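Local coordinates for protein epoxyqueuosine reductase (Streptococcus thermophilus, PDB 5D6S) that binds cobalamin together with iron/sulfur clusters in a single chain and belongs to the QueG family of reductases, at residues A[241-246]-A[313-318]; A[294-299]-A[319-324]; A[166-171]-A[204-209]; A[43-48]-A[183-188]. All blocks are in the same frame, centred on the assembly; numbering follows the deposited sequence.

Contact 1: residues A[241-246]-A[313-318]; sequences QTQDKG and GSWRGK
Gln243 and Arg316 are where the two backbones come closest, 7.9 Å between their CA atoms, as residues 241-246 run out of helix 238-243 into a loop and residues 313-318 pass from a short 3-10 piece into a type I beta turn. That turn, from Ser314 to Gly317, precedes helix 318-331 and joins the helical C-terminal part of the chain to the region of the 4Fe-4S double cluster binding family. Its two central positions carry Trp315 and Arg316, and both donate to Gln243. Arg316 NH2 binds Gln243 O at 2.6 Å, with the oxygen in the guanidinium plane and the donor tilted 25° from the plane of the carbonyl. A long cationic side chain suits this place, because a carbonyl near the end of a helix probably carries some extra negative potential. A bend at chi3 (92°) turns NE of Arg316 away from the line of its stem. Nearer the backbone, Arg316 CG lies over the centre of the Trp315 ring. Trp315 NE1 meets Gln243 OE1 at 3.0 Å. The oxygen arrives near the indole plane at the ring edge, while amide and ring stand almost perpendicular (89°). Gln243 is apt because its amide offers both polarities: NE2 bonds back to Ser239 O, which probably helps to hold the rotation that presents OE1 to the indole. The same residue touches cobalamin. Lys245 contributes its methylenes, CG lying over one guanidinium face toward the rim, 3.8 Å from Arg316 NH2, and its extended chain leaves Lys245 NZ 4.4 Å from the like-charged Arg316 NH1.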
loop_
_atom_site.group_PDB
_atom_site.type_symbol
_atom_site.label_atom_id
_atom_site.label_comp_id
_atom_site.label_asym_id
_atom_site.label_seq_id
_atom_site.Cartn_x
_atom_site.Cartn_y
_atom_site.Cartn_z
ATOM N N GLN A 241 6.483 -0.567 6.340
ATOM C CA GLN A 241 6.820 0.105 7.584
ATOM C C GLN A 241 5.704 1.059 8.001
ATOM O O GLN A 241 5.353 1.140 9.185
ATOM C CB GLN A 241 8.131 0.846 7.474
ATOM C CG GLN A 241 9.358 -0.045 7.524
ATOM C CD GLN A 241 9.487 -0.924 8.751
ATOM O OE1 GLN A 241 9.789 -2.083 8.628
ATOM N NE2 GLN A 241 9.300 -0.368 9.936
ATOM N N THR A 242 5.101 1.721 7.042
ATOM C CA THR A 242 4.000 2.614 7.351
ATOM C C THR A 242 2.788 1.838 7.874
ATOM O O THR A 242 1.954 2.399 8.560
ATOM C CB THR A 242 3.587 3.491 6.151
ATOM O OG1 THR A 242 3.315 2.668 5.014
ATOM C CG2 THR A 242 4.684 4.416 5.821
ATOM N N GLN A 243 2.711 0.550 7.578
ATOM C CA GLN A 243 1.581 -0.274 7.984
ATOM C C GLN A 243 1.875 -1.208 9.137
ATOM O O GLN A 243 0.943 -1.747 9.730
ATOM C CB GLN A 243 1.137 -1.135 6.814
ATOM C CG GLN A 243 0.502 -0.340 5.711
ATOM C CD GLN A 243 0.089 -1.229 4.568
ATOM O OE1 GLN A 243 -0.951 -1.881 4.631
ATOM N NE2 GLN A 243 0.887 -1.242 3.504
ATOM N N ASP A 244 3.153 -1.422 9.443
ATOM C CA ASP A 244 3.511 -2.307 10.539
ATOM C C ASP A 244 3.110 -1.682 11.877
ATOM O O ASP A 244 3.207 -0.472 12.078
ATOM C CB ASP A 244 5.015 -2.604 10.546
ATOM C CG ASP A 244 5.366 -3.830 11.368
ATOM O OD1 ASP A 244 4.499 -4.707 11.539
ATOM O OD2 ASP A 244 6.523 -3.935 11.839
ATOM N N LYS A 245 2.647 -2.505 12.796
ATOM C CA LYS A 245 2.320 -2.031 14.130
ATOM C C LYS A 245 3.567 -1.933 14.970
ATOM O O LYS A 245 4.618 -2.350 14.567
ATOM C CB LYS A 245 1.312 -2.943 14.796
ATOM C CG LYS A 245 -0.050 -2.813 14.168
ATOM C CD LYS A 245 -1.035 -3.630 14.949
ATOM C CE LYS A 245 -2.448 -3.316 14.531
ATOM N NZ LYS A 245 -3.306 -4.395 15.084
ATOM N N GLY A 246 3.441 -1.315 16.124
ATOM C CA GLY A 246 4.574 -1.104 16.988
ATOM C C GLY A 246 5.349 0.165 16.688
ATOM O O GLY A 246 4.838 1.162 16.167
ATOM N N GLY A 313 -6.250 2.801 3.225
ATOM C CA GLY A 313 -5.277 2.988 4.290
ATOM C C GLY A 313 -5.843 3.011 5.687
ATOM O O GLY A 313 -5.079 3.112 6.652
ATOM N N SER A 314 -7.175 2.958 5.808
ATOM C CA SER A 314 -7.821 3.006 7.116
ATOM C C SER A 314 -8.001 1.638 7.729
ATOM O O SER A 314 -8.607 1.503 8.792
ATOM C CB SER A 314 -9.173 3.715 7.014
ATOM O OG SER A 314 -10.180 2.930 6.388
ATOM N N TRP A 315 -7.468 0.609 7.087
ATOM C CA TRP A 315 -7.792 -0.787 7.467
ATOM C C TRP A 315 -7.251 -1.261 8.829
ATOM O O TRP A 315 -7.665 -2.315 9.333
ATOM C CB TRP A 315 -7.340 -1.770 6.370
ATOM C CG TRP A 315 -5.856 -1.992 6.266
ATOM C CD1 TRP A 315 -4.959 -1.192 5.643
ATOM C CD2 TRP A 315 -5.117 -3.099 6.791
ATOM N NE1 TRP A 315 -3.687 -1.724 5.754
ATOM C CE2 TRP A 315 -3.761 -2.886 6.468
ATOM C CE3 TRP A 315 -5.470 -4.243 7.521
ATOM C CZ2 TRP A 315 -2.765 -3.769 6.829
ATOM C CZ3 TRP A 315 -4.481 -5.122 7.883
ATOM C CH2 TRP A 315 -3.134 -4.880 7.543
ATOM N N ARG A 316 -6.310 -0.521 9.399
ATOM C CA ARG A 316 -5.839 -0.832 10.752
ATOM C C ARG A 316 -6.185 0.224 11.777
ATOM O O ARG A 316 -5.678 0.178 12.884
ATOM C CB ARG A 316 -4.325 -1.018 10.754
ATOM C CG ARG A 316 -3.827 -1.839 9.598
ATOM C CD ARG A 316 -2.439 -2.355 9.902
ATOM N NE ARG A 316 -2.465 -3.669 10.518
ATOM C CZ ARG A 316 -1.382 -4.377 10.787
ATOM N NH1 ARG A 316 -1.520 -5.578 11.297
ATOM N NH2 ARG A 316 -0.160 -3.894 10.564
ATOM N N GLY A 317 -6.973 1.221 11.391
ATOM C CA GLY A 317 -7.308 2.317 12.288
ATOM C C GLY A 317 -6.298 3.455 12.292
ATOM O O GLY A 317 -5.315 3.461 11.550
ATOM N N LYS A 318 -6.560 4.423 13.154
ATOM C CA LYS A 318 -5.871 5.687 13.129
ATOM C C LYS A 318 -4.421 5.616 13.656
ATOM O O LYS A 318 -3.569 6.451 13.280
ATOM C CB LYS A 318 -6.676 6.715 13.921
ATOM C CG LYS A 318 -6.658 6.517 15.432
ATOM C CD LYS A 318 -7.398 7.668 16.097
ATOM C CE LYS A 318 -7.606 7.442 17.563
ATOM N NZ LYS A 318 -6.319 7.270 18.291
#

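Contact 2: residues A[294-299]-A[319-324]; sequences LPFLEL and NILQRN
Gln322 reaches across to the backbone of Phe296 and Leu299, and its NE2 holds two carbonyl oxygens at once. Gln322 NE2 binds Phe296 O at 3.0 Å, lying in the carbonyl plane, on a lone pair. The second bond runs from Gln322 NE2 to Leu299 O at 3.1 Å; here the acceptor is close to the amide plane, but the donor is tilted 28° from the carbonyl plane. Glutamine suits the place because one amide nitrogen has two hydrogens, and the side chain is extended beyond CG (chi2 179°), which carries CD out toward the partner segment. Both acceptors belong to a type I beta turn, Phe296 to Leu299, by which the chain leaves helix 293-296. Phe296 O also takes the turn's own bond from Leu299 N, so it is gripped twice, and the Gln322 amide ties the turn to helix 318-331 within this C-terminal helical region. Apolar groups flank the amide and its stem. The Phe296 ring presents its edge to Leu321, with CZ 3.5 Å from Leu321 CB, and its plane stands nearly perpendicular to the Gln322 amide. Leu297 passes the glutamine stem in the opposite direction, CD2 lying 3.8 Å from Gln322 CB. Further out, Lys318 NZ bonds to Gln322 OE1, which probably settles which end of the amide faces the turn. Helix 301-308 packs against the same core: Phe308 meets the Phe296 ring edge-to-face, and Phe304 touches both Phe296 and Leu321.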
loop_
_atom_site.group_PDB
_atom_site.type_symbol
_atom_site.label_atom_id
_atom_site.label_comp_id
_atom_site.label_asym_id
_atom_site.label_seq_id
_atom_site.Cartn_x
_atom_site.Cartn_y
_atom_site.Cartn_z
ATOM N N LEU A 294 -1.340 18.201 12.007
ATOM C CA LEU A 294 -1.729 18.464 13.383
ATOM C C LEU A 294 -3.231 18.259 13.580
ATOM O O LEU A 294 -3.653 17.736 14.636
ATOM C CB LEU A 294 -1.282 19.853 13.834
ATOM C CG LEU A 294 0.229 19.982 14.031
ATOM C CD1 LEU A 294 0.644 21.445 13.996
ATOM C CD2 LEU A 294 0.655 19.309 15.336
ATOM N N PRO A 295 -4.049 18.641 12.577
ATOM C CA PRO A 295 -5.482 18.331 12.717
ATOM C C PRO A 295 -5.716 16.833 12.659
ATOM O O PRO A 295 -6.572 16.310 13.389
ATOM C CB PRO A 295 -6.134 19.030 11.518
ATOM C CG PRO A 295 -5.200 20.139 11.156
ATOM C CD PRO A 295 -3.806 19.635 11.518
ATOM N N PHE A 296 -4.935 16.141 11.834
ATOM C CA PHE A 296 -4.974 14.675 11.813
ATOM C C PHE A 296 -4.682 14.038 13.179
ATOM O O PHE A 296 -5.339 13.077 13.569
ATOM C CB PHE A 296 -3.982 14.141 10.816
ATOM C CG PHE A 296 -4.160 12.690 10.520
ATOM C CD1 PHE A 296 -5.226 12.260 9.759
ATOM C CD2 PHE A 296 -3.262 11.755 11.014
ATOM C CE1 PHE A 296 -5.403 10.925 9.487
ATOM C CE2 PHE A 296 -3.414 10.419 10.729
ATOM C CZ PHE A 296 -4.484 10.003 9.957
ATOM N N LEU A 297 -3.719 14.600 13.907
ATOM C CA LEU A 297 -3.415 14.132 15.257
ATOM C C LEU A 297 -4.505 14.435 16.254
ATOM O O LEU A 297 -4.413 13.983 17.366
ATOM C CB LEU A 297 -2.100 14.719 15.766
ATOM C CG LEU A 297 -0.840 14.327 15.005
ATOM C CD1 LEU A 297 0.378 15.052 15.537
ATOM C CD2 LEU A 297 -0.621 12.839 15.094
ATOM N N GLU A 298 -5.520 15.213 15.891
ATOM C CA GLU A 298 -6.643 15.478 16.808
ATOM C C GLU A 298 -7.743 14.440 16.652
ATOM O O GLU A 298 -8.652 14.363 17.458
ATOM C CB GLU A 298 -7.283 16.854 16.574
ATOM C CG GLU A 298 -6.383 18.048 16.791
ATOM C CD GLU A 298 -5.819 18.120 18.196
ATOM O OE1 GLU A 298 -6.569 17.908 19.176
ATOM O OE2 GLU A 298 -4.601 18.409 18.304
ATOM N N LEU A 299 -7.675 13.621 15.631
ATOM C CA LEU A 299 -8.770 12.698 15.371
ATOM C C LEU A 299 -8.903 11.616 16.425
ATOM O O LEU A 299 -7.915 11.099 16.930
ATOM C CB LEU A 299 -8.595 12.050 14.000
ATOM C CG LEU A 299 -8.738 13.054 12.847
ATOM C CD1 LEU A 299 -8.261 12.473 11.526
ATOM C CD2 LEU A 299 -10.196 13.479 12.726
ATOM N N ASN A 319 -4.160 4.665 14.553
ATOM C CA ASN A 319 -2.923 4.704 15.324
ATOM C C ASN A 319 -1.635 4.605 14.509
ATOM O O ASN A 319 -0.694 5.388 14.735
ATOM C CB ASN A 319 -2.945 3.668 16.403
ATOM C CG ASN A 319 -3.838 4.051 17.591
ATOM O OD1 ASN A 319 -4.354 5.145 17.708
ATOM N ND2 ASN A 319 -3.995 3.116 18.486
ATOM N N ILE A 320 -1.574 3.696 13.548
ATOM C CA ILE A 320 -0.378 3.641 12.716
ATOM C C ILE A 320 -0.189 4.935 11.896
ATOM O O ILE A 320 0.920 5.443 11.739
ATOM C CB ILE A 320 -0.340 2.427 11.778
ATOM C CG1 ILE A 320 -1.616 2.315 10.955
ATOM C CG2 ILE A 320 -0.084 1.154 12.553
ATOM C CD1 ILE A 320 -1.422 1.448 9.742
ATOM N N LEU A 321 -1.286 5.507 11.451
ATOM C CA LEU A 321 -1.213 6.760 10.715
ATOM C C LEU A 321 -0.802 7.927 11.585
ATOM O O LEU A 321 0.011 8.730 11.163
ATOM C CB LEU A 321 -2.549 7.051 10.026
ATOM C CG LEU A 321 -3.013 5.911 9.104
ATOM C CD1 LEU A 321 -4.299 6.295 8.408
ATOM C CD2 LEU A 321 -1.943 5.596 8.069
ATOM N N GLN A 322 -1.329 8.023 12.808
ATOM C CA GLN A 322 -0.940 9.123 13.686
ATOM C C GLN A 322 0.526 9.000 14.102
ATOM O O GLN A 322 1.232 10.003 14.182
ATOM C CB GLN A 322 -1.882 9.222 14.878
ATOM C CG GLN A 322 -3.275 9.671 14.438
ATOM C CD GLN A 322 -4.292 9.767 15.562
ATOM O OE1 GLN A 322 -4.190 9.067 16.574
ATOM N NE2 GLN A 322 -5.297 10.623 15.375
ATOM N N ARG A 323 0.990 7.771 14.350
ATOM C CA ARG A 323 2.412 7.561 14.564
ATOM C C ARG A 323 3.200 8.170 13.388
ATOM O O ARG A 323 4.161 8.892 13.581
ATOM C CB ARG A 323 2.759 6.044 14.708
ATOM C CG ARG A 323 4.213 5.754 14.352
ATOM C CD ARG A 323 4.792 4.426 14.769
ATOM N NE ARG A 323 4.565 3.185 13.986
ATOM C CZ ARG A 323 4.006 3.040 12.792
ATOM N NH1 ARG A 323 3.549 4.045 12.063
ATOM N NH2 ARG A 323 3.892 1.824 12.307
ATOM N N ASN A 324 2.803 7.802 12.168
ATOM C CA ASN A 324 3.492 8.241 10.969
ATOM C C ASN A 324 3.449 9.758 10.819
ATOM O O ASN A 324 4.414 10.377 10.384
ATOM C CB ASN A 324 2.875 7.603 9.719
ATOM C CG ASN A 324 3.005 6.100 9.717
ATOM O OD1 ASN A 324 3.829 5.543 10.435
ATOM N ND2 ASN A 324 2.208 5.432 8.904
#

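Contact 3: residues A[166-171]-A[204-209]; sequences VAKRAG and DQEVDY
Gly171 and Glu206 bring the two backbones together with 3.8 Å between their CA atoms, and Ala170 lies next to Asp204 at 5.7 Å on the same measure. The meeting is one of van der Waals contact, without hydrogen bonds between the segments. Glycine suits its position on two counts: it has no side chain to stand between the chains, and its positive phi (61°) turns the backbone sharply where helix 163-169 ends. This is a Schellman motif, in which Gly171 N returns to Lys168 O at 2.8 Å and helps close the last helical turn. The loop that follows strand 190-197 lies against that capped end. Glu206 settles over it through its stem, CG standing 3.6 Å from Lys168 O. A bend at chi2 (-142°) swings CD round, and the carboxylate comes to rest beside the lysine, with Glu206 OE1 and OE2 each 3.9 Å from Lys168 CE. The charged atoms remain further apart, Lys168 NZ and Glu206 OE2 being separated by 4.9 Å, so any attraction is probably diffuse. Lys168 itself touches cobalamin, and its long chain spans from the helix end to the ligand. At the other end of the contact Asp204 turns its CB toward Ala170 O, while its OD1 forms a salt bridge with Lys31. Arg169 lends only its inner part to Glu206; its guanidinium is occupied by Asp52 O, Asp53 O and Thr49 OG1, and by a cation-pi contact with Phe54.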
loop_
_atom_site.group_PDB
_atom_site.type_symbol
_atom_site.label_atom_id
_atom_site.label_comp_id
_atom_site.label_asym_id
_atom_site.label_seq_id
_atom_site.Cartn_x
_atom_site.Cartn_y
_atom_site.Cartn_z
ATOM N N VAL A 166 -1.070 -13.792 -11.617
ATOM C CA VAL A 166 -2.277 -14.067 -12.369
ATOM C C VAL A 166 -2.425 -13.081 -13.520
ATOM O O VAL A 166 -2.634 -13.482 -14.656
ATOM C CB VAL A 166 -3.522 -14.001 -11.464
ATOM C CG1 VAL A 166 -4.790 -13.921 -12.290
ATOM C CG2 VAL A 166 -3.549 -15.211 -10.541
ATOM N N ALA A 167 -2.317 -11.791 -13.215
ATOM C CA ALA A 167 -2.443 -10.744 -14.223
ATOM C C ALA A 167 -1.364 -10.825 -15.316
ATOM O O ALA A 167 -1.590 -10.359 -16.439
ATOM C CB ALA A 167 -2.412 -9.385 -13.562
ATOM N N LYS A 168 -0.206 -11.387 -14.992
ATOM C CA LYS A 168 0.817 -11.621 -16.005
ATOM C C LYS A 168 0.419 -12.736 -16.988
ATOM O O LYS A 168 0.357 -12.491 -18.196
ATOM C CB LYS A 168 2.172 -11.953 -15.389
ATOM C CG LYS A 168 3.222 -12.208 -16.455
ATOM C CD LYS A 168 4.602 -12.458 -15.899
ATOM C CE LYS A 168 5.315 -13.482 -16.762
ATOM N NZ LYS A 168 6.593 -13.904 -16.163
ATOM N N ARG A 169 0.161 -13.945 -16.482
ATOM C CA ARG A 169 -0.351 -15.032 -17.338
ATOM C C ARG A 169 -1.572 -14.624 -18.164
ATOM O O ARG A 169 -1.836 -15.239 -19.186
ATOM C CB ARG A 169 -0.726 -16.306 -16.561
ATOM C CG ARG A 169 0.432 -17.235 -16.233
ATOM C CD ARG A 169 0.062 -18.722 -16.263
ATOM N NE ARG A 169 -1.299 -19.042 -15.789
ATOM C CZ ARG A 169 -1.611 -19.955 -14.853
ATOM N NH1 ARG A 169 -2.891 -20.154 -14.529
ATOM N NH2 ARG A 169 -0.673 -20.676 -14.236
ATOM N N ALA A 170 -2.333 -13.638 -17.710
ATOM C CA ALA A 170 -3.525 -13.225 -18.433
ATOM C C ALA A 170 -3.249 -12.077 -19.396
ATOM O O ALA A 170 -4.160 -11.546 -20.028
ATOM C CB ALA A 170 -4.627 -12.855 -17.457
ATOM N N GLY A 171 -1.989 -11.685 -19.490
ATOM C CA GLY A 171 -1.576 -10.589 -20.363
ATOM C C GLY A 171 -2.199 -9.238 -20.041
ATOM O O GLY A 171 -2.593 -8.503 -20.941
ATOM N N ASP A 204 -5.656 -15.513 -23.174
ATOM C CA ASP A 204 -4.995 -14.405 -23.844
ATOM C C ASP A 204 -3.495 -14.703 -23.967
ATOM O O ASP A 204 -3.019 -15.734 -23.482
ATOM C CB ASP A 204 -5.239 -13.081 -23.093
ATOM C CG ASP A 204 -6.476 -12.348 -23.581
ATOM O OD1 ASP A 204 -6.838 -12.501 -24.772
ATOM O OD2 ASP A 204 -7.065 -11.581 -22.793
ATOM N N GLN A 205 -2.766 -13.787 -24.599
ATOM C CA GLN A 205 -1.399 -14.047 -25.006
ATOM C C GLN A 205 -0.354 -13.943 -23.886
ATOM O O GLN A 205 0.270 -14.937 -23.515
ATOM C CB GLN A 205 -1.007 -13.114 -26.166
ATOM C CG GLN A 205 -1.532 -13.542 -27.529
ATOM C CD GLN A 205 -0.694 -14.643 -28.172
ATOM O OE1 GLN A 205 0.035 -14.394 -29.139
ATOM N NE2 GLN A 205 -0.802 -15.867 -27.654
ATOM N N GLU A 206 -0.183 -12.732 -23.375
ATOM C CA GLU A 206 0.967 -12.284 -22.555
ATOM C C GLU A 206 1.512 -11.082 -23.315
ATOM O O GLU A 206 0.807 -10.549 -24.182
ATOM C CB GLU A 206 2.052 -13.335 -22.256
ATOM C CG GLU A 206 1.757 -14.179 -21.004
ATOM C CD GLU A 206 2.989 -14.512 -20.156
ATOM O OE1 GLU A 206 2.887 -15.357 -19.225
ATOM O OE2 GLU A 206 4.077 -13.946 -20.409
ATOM N N VAL A 207 2.714 -10.622 -22.985
ATOM C CA VAL A 207 3.161 -9.311 -23.441
ATOM C C VAL A 207 4.607 -9.411 -23.946
ATOM O O VAL A 207 5.383 -10.228 -23.446
ATOM C CB VAL A 207 2.954 -8.240 -22.318
ATOM C CG1 VAL A 207 3.951 -7.097 -22.414
ATOM C CG2 VAL A 207 1.533 -7.680 -22.354
ATOM N N ASP A 208 4.938 -8.596 -24.956
ATOM C CA ASP A 208 6.270 -8.593 -25.576
ATOM C C ASP A 208 7.226 -7.732 -24.745
ATOM O O ASP A 208 8.400 -8.074 -24.575
ATOM C CB ASP A 208 6.200 -8.073 -27.014
ATOM N N TYR A 209 6.708 -6.613 -24.236
ATOM C CA TYR A 209 7.531 -5.612 -23.549
ATOM C C TYR A 209 7.840 -5.980 -22.105
ATOM O O TYR A 209 7.030 -6.595 -21.415
ATOM C CB TYR A 209 6.906 -4.211 -23.620
ATOM C CG TYR A 209 5.443 -4.130 -23.230
ATOM C CD1 TYR A 209 4.443 -4.334 -24.172
ATOM C CD2 TYR A 209 5.060 -3.818 -21.924
ATOM C CE1 TYR A 209 3.102 -4.242 -23.824
ATOM C CE2 TYR A 209 3.725 -3.718 -21.571
ATOM C CZ TYR A 209 2.747 -3.928 -22.519
ATOM O OH TYR A 209 1.414 -3.823 -22.189
#

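Contact 4: residues A[43-48]-A[183-188]; sequences ISKIGF and SKEYGS
Ser183, whose CB packs against Lys45 CE, has a hydroxyl held from two directions. Ser183 OG accepts from Tyr186 N at 2.9 Å, which makes an ST motif, and gives a weak bond to Gly187 O. Serine suits the spot because its short hydroxyl reaches the backbone of its own tight turn, while Gly187 follows with positive phi. The turn projects Glu185 and Tyr186 toward residues 43-48. Lys45 and Glu185 cross at about a right angle: the carboxylate meets the end of the lysine chain, with Glu185 OE2 3.2 Å from Lys45 CE. A bend at chi4 (-86°) sets the direction of Lys45 NZ, whose main polar partner is Ile172 O; the salt bridge from NZ to Glu185 OE2, long at 3.7 Å, is secondary. Tyr186 offers one face to Ser44, whose CB stands in a CH-pi contact 4.2 Å from the ring centroid. The small CB can approach the face closely, offset toward the rim, and Ser44 O comes 3.2 Å from Tyr186 CE2. Lys45 CD, by contrast, approaches the ring edge. Ser188, at the far end of the turn, belongs to the cobalamin pocket. Strand 45-50 is an outermost strand of a four-stranded antiparallel sheet within the chain, paired with strand 93-100 through Lys45 and Ala98; Tyr186 also touches Ala100 of that strand, and Ile46 packs on helix 30-40.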
loop_
_atom_site.group_PDB
_atom_site.type_symbol
_atom_site.label_atom_id
_atom_site.label_comp_id
_atom_site.label_asym_id
_atom_site.label_seq_id
_atom_site.Cartn_x
_atom_site.Cartn_y
_atom_site.Cartn_z
ATOM N N ILE A 43 -13.957 -1.375 -16.129
ATOM C CA ILE A 43 -12.722 -2.131 -16.008
ATOM C C ILE A 43 -11.771 -1.698 -17.101
ATOM O O ILE A 43 -12.097 -1.799 -18.275
ATOM C CB ILE A 43 -12.969 -3.642 -16.100
ATOM C CG1 ILE A 43 -13.845 -4.088 -14.938
ATOM C CG2 ILE A 43 -11.651 -4.415 -16.084
ATOM C CD1 ILE A 43 -14.318 -5.519 -15.057
ATOM N N SER A 44 -10.584 -1.247 -16.714
ATOM C CA SER A 44 -9.635 -0.652 -17.647
ATOM C C SER A 44 -8.878 -1.666 -18.509
ATOM O O SER A 44 -8.239 -1.299 -19.506
ATOM C CB SER A 44 -8.622 0.222 -16.888
ATOM O OG SER A 44 -9.270 1.325 -16.289
ATOM N N LYS A 45 -8.896 -2.919 -18.100
ATOM C CA LYS A 45 -8.205 -3.982 -18.842
ATOM C C LYS A 45 -8.689 -5.308 -18.324
ATOM O O LYS A 45 -9.081 -5.411 -17.166
ATOM C CB LYS A 45 -6.690 -3.916 -18.673
ATOM C CG LYS A 45 -5.916 -3.641 -19.935
ATOM C CD LYS A 45 -4.443 -3.413 -19.614
ATOM C CE LYS A 45 -3.570 -3.467 -20.852
ATOM N NZ LYS A 45 -3.180 -4.863 -21.146
ATOM N N ILE A 46 -8.642 -6.318 -19.181
ATOM C CA ILE A 46 -9.101 -7.651 -18.817
ATOM C C ILE A 46 -8.290 -8.677 -19.562
ATOM O O ILE A 46 -7.755 -8.421 -20.641
ATOM C CB ILE A 46 -10.603 -7.811 -19.067
ATOM C CG1 ILE A 46 -11.107 -9.140 -18.523
ATOM C CG2 ILE A 46 -10.931 -7.641 -20.548
ATOM C CD1 ILE A 46 -12.593 -9.119 -18.238
ATOM N N GLY A 47 -8.163 -9.834 -18.951
ATOM C CA GLY A 47 -7.251 -10.859 -19.423
ATOM C C GLY A 47 -7.842 -12.207 -19.059
ATOM O O GLY A 47 -8.760 -12.278 -18.248
ATOM N N PHE A 48 -7.328 -13.267 -19.690
ATOM C CA PHE A 48 -7.829 -14.615 -19.475
ATOM C C PHE A 48 -6.654 -15.551 -19.383
ATOM O O PHE A 48 -5.634 -15.367 -20.037
ATOM C CB PHE A 48 -8.753 -15.044 -20.609
ATOM C CG PHE A 48 -9.938 -14.144 -20.796
ATOM C CD1 PHE A 48 -9.822 -12.984 -21.556
ATOM C CD2 PHE A 48 -11.157 -14.433 -20.190
ATOM C CE1 PHE A 48 -10.901 -12.126 -21.719
ATOM C CE2 PHE A 48 -12.244 -13.578 -20.355
ATOM C CZ PHE A 48 -12.118 -12.421 -21.129
ATOM N N SER A 183 1.435 -2.209 -17.182
ATOM C CA SER A 183 0.835 -2.167 -18.526
ATOM C C SER A 183 1.360 -0.966 -19.305
ATOM O O SER A 183 1.702 0.064 -18.711
ATOM C CB SER A 183 -0.691 -2.092 -18.447
ATOM O OG SER A 183 -1.136 -0.756 -18.248
ATOM N N LYS A 184 1.454 -1.118 -20.628
ATOM C CA LYS A 184 1.798 -0.007 -21.548
ATOM C C LYS A 184 0.800 1.130 -21.436
ATOM O O LYS A 184 1.158 2.299 -21.370
ATOM C CB LYS A 184 1.797 -0.487 -23.007
ATOM C CG LYS A 184 3.182 -0.634 -23.612
ATOM C CD LYS A 184 3.124 -0.816 -25.124
ATOM C CE LYS A 184 4.513 -0.688 -25.750
ATOM N NZ LYS A 184 4.444 -0.630 -27.239
ATOM N N GLU A 185 -0.460 0.742 -21.390
ATOM C CA GLU A 185 -1.590 1.657 -21.481
ATOM C C GLU A 185 -1.725 2.557 -20.239
ATOM O O GLU A 185 -1.914 3.770 -20.369
ATOM C CB GLU A 185 -2.896 0.847 -21.676
ATOM C CG GLU A 185 -2.997 0.019 -22.958
ATOM C CD GLU A 185 -2.221 -1.301 -22.925
ATOM O OE1 GLU A 185 -1.188 -1.420 -22.222
ATOM O OE2 GLU A 185 -2.633 -2.233 -23.637
ATOM N N TYR A 186 -1.624 1.950 -19.048
ATOM C CA TYR A 186 -1.924 2.627 -17.774
ATOM C C TYR A 186 -0.812 2.586 -16.739
ATOM O O TYR A 186 -1.005 3.032 -15.611
ATOM C CB TYR A 186 -3.158 2.007 -17.148
ATOM C CG TYR A 186 -4.332 1.948 -18.070
ATOM C CD1 TYR A 186 -5.124 3.076 -18.290
ATOM C CD2 TYR A 186 -4.666 0.772 -18.731
ATOM C CE1 TYR A 186 -6.214 3.028 -19.146
ATOM C CE2 TYR A 186 -5.746 0.720 -19.591
ATOM C CZ TYR A 186 -6.509 1.848 -19.790
ATOM O OH TYR A 186 -7.595 1.786 -20.609
ATOM N N GLY A 187 0.347 2.080 -17.127
ATOM C CA GLY A 187 1.492 2.005 -16.223
ATOM C C GLY A 187 1.306 0.913 -15.193
ATOM O O GLY A 187 0.584 -0.048 -15.444
ATOM N N SER A 188 1.967 1.061 -14.035
ATOM C CA SER A 188 1.711 0.199 -12.862
ATOM C C SER A 188 0.553 0.712 -12.023
ATOM O O SER A 188 0.045 -0.015 -11.167
ATOM C CB SER A 188 2.947 0.034 -11.989
ATOM O OG SER A 188 3.684 1.238 -11.908
#

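How the contacts relate
Contact 2 is buried, while contacts 1, 3 and 4 lie at the surface. Contacts 1 and 2 adjoin, their centres about 11 Å apart, and Thr242 O and Gly246 O probably accept hydrogen bonds from Asn324 ND2 and Arg323 NE. Contacts 3 and 4 form a second pair near the four-stranded sheet, with probable bonds from Asp204 N to Phe48 O and from Lys184 N to Tyr209 OH. The pairs are far apart; contacts 2 and 3 have centres about 41 Å from each other. In contacts 1 and 2, side-chain donors bind carbonyl oxygens, mostly of the backbone; beside the sheet, packing and looser charge pairing prevail. Contacts 1, 3 and 4 each hold a cobalamin-pocket residue.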